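Local structure of mRNA interferase toxin YafQ (Escherichia coli, 4MMG) at residues D64-I74 with R86-F94. The protein cleaves mRNA within lysine codons on translating ribosomes as the RelE-family toxin of a type II toxin-antitoxin pair, halting translation elongation and bacterial growth. The protein carries 1 engineered substitution. Sequence-based numbering, arbitrary orientation.
Sequences DAHVEPDWILI and RTGTQAALF. Engineered in segment 86-94: Q90 (natural residue His).
The W71 ring turns its edge to segment 86-94, with T87 OG1 and G88 O near its plane, while V67 CG1 of its own segment lies over one face. At the edge of the F94 ring sits I72 CG2; I74 CD1 (3.9 Å from F94 CZ) and D64 OD2 reach it obliquely. The H66 ring has I72 CD1 over the centre of one face, and water 1 at its edge links NE2 to OE1 of Q90.

This is the antiparallel hairpin of the RelE-type toxin sheet, running on into the C-terminal helix 90-94. Strands 71-74 and 86-88 run at 178°, with I72-G88 and I74-R86 as hydrogen-bonded pairs and L73-T87 as the non-hydrogen-bonded pair between them. A classic beta bulge precedes strand 71-74, W71 O accepting from both V67 N and E68 N. On the sheet face of I72 and I74, L93 CD2 packs against I74 CD1 at 3.7 Å, while L93 CD1 lies over the R86 guanidinium, whose NE forms a salt bridge with D18.

Three N-H groups of the helix start are held: A92 N by T89 OG1, the N-cap; Q90 N by D70 OD1, nearly straight (169°) at 3.1 Å; and A91 N by water 2, which donates to D70 OD1. Q90 is engineered, replacing the histidine inferred to be the proton donor; a sulfate about 3 Å from the H66 side chain, probably from the crystallisation liquor, may mark an anion pocket.

On the opposite face T87 OG1, anti to its backbone N (chi1 -170°), donates to I72 O at 2.8 Å from above the carbonyl plane and accepts a weak bond from W71 NE1, also 2.8 Å.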
ATOM      1  N   ASP A  64       3.752  -3.694  -4.513  1.00  9.41           N
ATOM      2  CA  ASP A  64       2.331  -3.891  -4.769  1.00 11.34           C
ATOM      3  C   ASP A  64       1.856  -5.013  -3.851  1.00 12.35           C
ATOM      4  O   ASP A  64       2.337  -6.149  -3.963  1.00 13.65           O
ATOM      5  CB  ASP A  64       2.172  -4.330  -6.241  1.00 15.75           C
ATOM      6  CG  ASP A  64       0.728  -4.591  -6.665  1.00 16.46           C
ATOM      7  OD1 ASP A  64      -0.096  -5.136  -5.900  1.00 14.18           O
ATOM      8  OD2 ASP A  64       0.426  -4.297  -7.842  1.00 15.87           O
ATOM      9  N   ALA A  65       0.934  -4.708  -2.936  1.00  8.44           N
ATOM     10  CA  ALA A  65       0.261  -5.754  -2.159  1.00  9.38           C
ATOM     11  C   ALA A  65      -1.233  -5.712  -2.439  1.00 10.67           C
ATOM     12  O   ALA A  65      -1.812  -4.630  -2.566  1.00 10.44           O
ATOM     13  CB  ALA A  65       0.523  -5.579  -0.667  1.00  9.94           C
ATOM     14  N   HIS A  66      -1.864  -6.878  -2.537  1.00  9.31           N
ATOM     15  CA  HIS A  66      -3.300  -6.931  -2.780  1.00  9.71           C
ATOM     16  C   HIS A  66      -4.063  -6.999  -1.467  1.00  9.51           C
ATOM     17  O   HIS A  66      -3.915  -7.966  -0.711  1.00 10.65           O
ATOM     18  CB  HIS A  66      -3.660  -8.151  -3.632  1.00 10.28           C
ATOM     19  CG  HIS A  66      -3.529  -7.933  -5.108  1.00 10.50           C
ATOM     20  ND1 HIS A  66      -2.309  -7.821  -5.743  1.00 12.21           N
ATOM     21  CD2 HIS A  66      -4.470  -7.832  -6.079  1.00 13.75           C
ATOM     22  CE1 HIS A  66      -2.506  -7.664  -7.041  1.00 16.63           C
ATOM     23  NE2 HIS A  66      -3.807  -7.660  -7.270  1.00 17.34           N
ATOM     24  N   VAL A  67      -4.855  -5.970  -1.175  1.00  8.86           N
ATOM     25  CA  VAL A  67      -5.783  -6.032  -0.049  1.00  8.76           C
ATOM     26  C   VAL A  67      -6.928  -6.986  -0.407  1.00 11.02           C
ATOM     27  O   VAL A  67      -7.395  -7.762   0.430  1.00 12.02           O
ATOM     28  CB  VAL A  67      -6.325  -4.625   0.304  1.00  9.45           C
ATOM     29  CG1 VAL A  67      -7.164  -4.684   1.588  1.00 11.01           C
ATOM     30  CG2 VAL A  67      -5.178  -3.630   0.441  1.00 12.23           C
ATOM     31  N   GLU A  68      -7.371  -6.903  -1.658  1.00 10.06           N
ATOM     32  CA  GLU A  68      -8.428  -7.751  -2.227  1.00 11.62           C
ATOM     33  C   GLU A  68      -8.057  -7.949  -3.698  1.00 11.80           C
ATOM     34  O   GLU A  68      -7.118  -7.318  -4.175  1.00 10.89           O
ATOM     35  CB  GLU A  68      -9.783  -7.047  -2.114  1.00 11.53           C
ATOM     36  CG  GLU A  68     -10.214  -6.786  -0.688  1.00 11.33           C
ATOM     37  CD  GLU A  68     -11.487  -5.974  -0.592  1.00 12.70           C
ATOM     38  OE1 GLU A  68     -12.018  -5.534  -1.643  1.00 11.94           O
ATOM     39  OE2 GLU A  68     -11.955  -5.778   0.552  1.00 12.04           O
ATOM     40  N   PRO A  69      -8.778  -8.821  -4.433  1.00 12.16           N
ATOM     41  CA  PRO A  69      -8.336  -9.043  -5.816  1.00 11.88           C
ATOM     42  C   PRO A  69      -8.255  -7.776  -6.676  1.00 12.27           C
ATOM     43  O   PRO A  69      -7.389  -7.699  -7.549  1.00 11.96           O
ATOM     44  CB  PRO A  69      -9.397  -9.999  -6.362  1.00 12.43           C
ATOM     45  CG  PRO A  69      -9.785 -10.799  -5.168  1.00 13.32           C
ATOM     46  CD  PRO A  69      -9.809  -9.799  -4.033  1.00 13.74           C
ATOM     47  N   ASP A  70      -9.124  -6.801  -6.434  1.00 10.74           N
ATOM     48  CA  ASP A  70      -9.033  -5.531  -7.160  1.00  9.62           C
ATOM     49  C   ASP A  70      -8.928  -4.344  -6.209  1.00  9.68           C
ATOM     50  O   ASP A  70      -9.493  -3.277  -6.457  1.00 10.27           O
ATOM     51  CB  ASP A  70     -10.211  -5.359  -8.128  1.00 11.12           C
ATOM     52  CG  ASP A  70      -9.997  -4.225  -9.130  1.00 13.62           C
ATOM     53  OD1 ASP A  70      -8.834  -3.983  -9.539  1.00 13.27           O
ATOM     54  OD2 ASP A  70     -10.994  -3.567  -9.512  1.00 14.76           O
ATOM     55  N   TRP A  71      -8.184  -4.528  -5.123  1.00  8.50           N
ATOM     56  CA  TRP A  71      -7.842  -3.421  -4.240  1.00  9.92           C
ATOM     57  C   TRP A  71      -6.376  -3.566  -3.891  1.00  8.73           C
ATOM     58  O   TRP A  71      -5.986  -4.494  -3.176  1.00  8.18           O
ATOM     59  CB  TRP A  71      -8.693  -3.456  -2.977  1.00  8.60           C
ATOM     60  CG  TRP A  71      -8.496  -2.281  -2.046  1.00  8.83           C
ATOM     61  CD1 TRP A  71      -7.752  -1.156  -2.273  1.00  9.86           C
ATOM     62  CD2 TRP A  71      -9.077  -2.120  -0.744  1.00  7.80           C
ATOM     63  NE1 TRP A  71      -7.840  -0.300  -1.190  1.00  9.70           N
ATOM     64  CE2 TRP A  71      -8.646  -0.873  -0.241  1.00  9.00           C
ATOM     65  CE3 TRP A  71      -9.922  -2.909   0.043  1.00 10.92           C
ATOM     66  CZ2 TRP A  71      -9.027  -0.406   1.017  1.00 10.00           C
ATOM     67  CZ3 TRP A  71     -10.298  -2.443   1.298  1.00  9.69           C
ATOM     68  CH2 TRP A  71      -9.853  -1.202   1.769  1.00  9.19           C
ATOM     69  N   ILE A  72      -5.573  -2.646  -4.419  1.00  8.79           N
ATOM     70  CA  ILE A  72      -4.117  -2.684  -4.340  1.00  8.58           C
ATOM     71  C   ILE A  72      -3.616  -1.597  -3.410  1.00  8.25           C
ATOM     72  O   ILE A  72      -4.190  -0.502  -3.371  1.00  9.34           O
ATOM     73  CB  ILE A  72      -3.516  -2.371  -5.718  1.00 11.90           C
ATOM     74  CG1 ILE A  72      -4.112  -3.271  -6.784  1.00 22.22           C
ATOM     75  CG2 ILE A  72      -1.983  -2.477  -5.695  1.00 11.74           C
ATOM     76  CD1 ILE A  72      -3.677  -4.635  -6.623  1.00 20.15           C
ATOM     77  N   LEU A  73      -2.542  -1.897  -2.684  1.00  8.60           N
ATOM     78  CA  LEU A  73      -1.752  -0.892  -1.984  1.00  7.73           C
ATOM     79  C   LEU A  73      -0.391  -0.800  -2.659  1.00  8.52           C
ATOM     80  O   LEU A  73       0.302  -1.815  -2.792  1.00 10.29           O
ATOM     81  CB  LEU A  73      -1.562  -1.276  -0.520  1.00  9.96           C
ATOM     82  CG  LEU A  73      -0.537  -0.411   0.226  1.00  8.71           C
ATOM     83  CD1 LEU A  73      -1.061   0.996   0.395  1.00  9.99           C
ATOM     84  CD2 LEU A  73      -0.155  -1.001   1.583  1.00 10.74           C
ATOM     85  N   ILE A  74      -0.018   0.403  -3.100  1.00  7.73           N
ATOM     86  CA  ILE A  74       1.325   0.669  -3.602  1.00  8.69           C
ATOM     87  C   ILE A  74       2.079   1.426  -2.509  1.00 10.04           C
ATOM     88  O   ILE A  74       1.611   2.456  -1.992  1.00  9.18           O
ATOM     89  CB  ILE A  74       1.327   1.504  -4.899  1.00  8.72           C
ATOM     90  CG1 ILE A  74       0.694   0.719  -6.047  1.00  9.48           C
ATOM     91  CG2 ILE A  74       2.747   1.903  -5.265  1.00  9.49           C
ATOM     92  CD1 ILE A  74       0.547   1.535  -7.330  1.00 10.52           C
ATOM     93  N   ARG A  86      -0.148   4.915  -2.921  1.00  9.42           N
ATOM     94  CA  ARG A  86      -1.489   4.936  -3.504  1.00  9.29           C
ATOM     95  C   ARG A  86      -2.269   3.718  -3.052  1.00  9.24           C
ATOM     96  O   ARG A  86      -1.682   2.697  -2.678  1.00  9.40           O
ATOM     97  CB  ARG A  86      -1.441   4.934  -5.040  1.00 10.01           C
ATOM     98  CG  ARG A  86      -0.990   6.247  -5.667  1.00 11.95           C
ATOM     99  CD  ARG A  86      -1.746   6.542  -6.950  1.00 14.84           C
ATOM    100  NE  ARG A  86      -3.174   6.746  -6.712  1.00 12.11           N
ATOM    101  CZ  ARG A  86      -4.080   6.875  -7.676  1.00 13.05           C
ATOM    102  NH1 ARG A  86      -3.715   6.806  -8.948  1.00 16.35           N
ATOM    103  NH2 ARG A  86      -5.356   7.048  -7.366  1.00 15.56           N
ATOM    104  N   THR A  87      -3.590   3.823  -3.093  1.00  9.26           N
ATOM    105  CA  THR A  87      -4.436   2.647  -2.941  1.00  9.62           C
ATOM    106  C   THR A  87      -5.695   2.779  -3.793  1.00 10.25           C
ATOM    107  O   THR A  87      -6.235   3.877  -3.952  1.00 12.36           O
ATOM    108  CB  THR A  87      -4.762   2.348  -1.453  1.00 10.50           C
ATOM    109  OG1 THR A  87      -5.380   1.063  -1.351  1.00  9.74           O
ATOM    110  CG2 THR A  87      -5.694   3.396  -0.864  1.00 11.09           C
ATOM    111  N   GLY A  88      -6.141   1.668  -4.370  1.00  7.91           N
ATOM    112  CA  GLY A  88      -7.322   1.681  -5.208  1.00  9.89           C
ATOM    113  C   GLY A  88      -7.355   0.476  -6.122  1.00  9.13           C
ATOM    114  O   GLY A  88      -6.697  -0.529  -5.864  1.00  9.18           O
ATOM    115  N   THR A  89      -8.120   0.581  -7.201  1.00  9.32           N
ATOM    116  CA  THR A  89      -8.223  -0.501  -8.164  1.00  8.79           C
ATOM    117  C   THR A  89      -6.953  -0.586  -8.990  1.00  9.06           C
ATOM    118  O   THR A  89      -6.175   0.367  -9.071  1.00  9.78           O
ATOM    119  CB  THR A  89      -9.401  -0.305  -9.134  1.00  9.43           C
ATOM    120  OG1 THR A  89      -9.176   0.873  -9.913  1.00 10.64           O
ATOM    121  CG2 THR A  89     -10.729  -0.188  -8.385  1.00 12.29           C
ATOM    122  N   GLN A  90      -6.752  -1.730  -9.627  1.00 10.03           N
ATOM    123  CA  GLN A  90      -5.628  -1.878 -10.532  1.00  8.99           C
ATOM    124  C   GLN A  90      -5.720  -0.872 -11.683  1.00 12.85           C
ATOM    125  O   GLN A  90      -4.717  -0.282 -12.082  1.00 11.25           O
ATOM    126  CB  GLN A  90      -5.600  -3.301 -11.070  1.00 12.64           C
ATOM    127  CG  GLN A  90      -4.386  -3.612 -11.913  1.00 14.28           C
ATOM    128  CD  GLN A  90      -4.226  -5.097 -12.127  1.00 16.43           C
ATOM    129  OE1 GLN A  90      -3.612  -5.790 -11.311  1.00 21.74           O
ATOM    130  NE2 GLN A  90      -4.785  -5.599 -13.216  1.00 19.70           N
ATOM    131  N   ALA A  91      -6.924  -0.660 -12.205  1.00 10.50           N
ATOM    132  CA  ALA A  91      -7.126   0.291 -13.296  1.00 11.33           C
ATOM    133  C   ALA A  91      -6.757   1.712 -12.891  1.00 12.56           C
ATOM    134  O   ALA A  91      -6.097   2.429 -13.649  1.00 13.54           O
ATOM    135  CB  ALA A  91      -8.568   0.237 -13.785  1.00 13.25           C
ATOM    136  N   ALA A  92      -7.182   2.127 -11.702  1.00 10.32           N
ATOM    137  CA  ALA A  92      -6.901   3.480 -11.235  1.00 11.13           C
ATOM    138  C   ALA A  92      -5.408   3.706 -11.017  1.00 11.23           C
ATOM    139  O   ALA A  92      -4.877   4.771 -11.355  1.00 12.41           O
ATOM    140  CB  ALA A  92      -7.676   3.779  -9.955  1.00 11.03           C
ATOM    141  N   LEU A  93      -4.732   2.699 -10.476  1.00 10.34           N
ATOM    142  CA  LEU A  93      -3.340   2.854 -10.060  1.00 10.90           C
ATOM    143  C   LEU A  93      -2.351   2.634 -11.206  1.00 10.30           C
ATOM    144  O   LEU A  93      -1.257   3.209 -11.201  1.00 13.11           O
ATOM    145  CB  LEU A  93      -3.026   1.907  -8.895  1.00 11.36           C
ATOM    146  CG  LEU A  93      -3.240   2.490  -7.494  1.00 13.45           C
ATOM    147  CD1 LEU A  93      -4.603   3.166  -7.326  1.00 11.79           C
ATOM    148  CD2 LEU A  93      -3.027   1.413  -6.427  1.00 12.81           C
ATOM    149  N   PHE A  94      -2.727   1.805 -12.177  1.00 10.83           N
ATOM    150  CA  PHE A  94      -1.793   1.431 -13.240  1.00 10.77           C
ATOM    151  C   PHE A  94      -2.214   1.847 -14.643  1.00 11.15           C
ATOM    152  O   PHE A  94      -1.359   1.987 -15.515  1.00 11.33           O
ATOM    153  CB  PHE A  94      -1.567  -0.081 -13.245  1.00 11.56           C
ATOM    154  CG  PHE A  94      -0.899  -0.597 -12.008  1.00 12.28           C
ATOM    155  CD1 PHE A  94       0.481  -0.617 -11.905  1.00 16.66           C
ATOM    156  CD2 PHE A  94      -1.655  -1.069 -10.950  1.00 12.90           C
ATOM    157  CE1 PHE A  94       1.097  -1.099 -10.763  1.00 18.35           C
ATOM    158  CE2 PHE A  94      -1.049  -1.551  -9.803  1.00 13.86           C
ATOM    159  CZ  PHE A  94       0.328  -1.558  -9.713  1.00 16.46           C
TER
HETATM  160  O   HOH W   1      -5.247  -7.118  -9.718  1.00 23.47           O
HETATM  161  O   HOH W   2      -9.329  -2.462 -11.929  1.00 15.63           O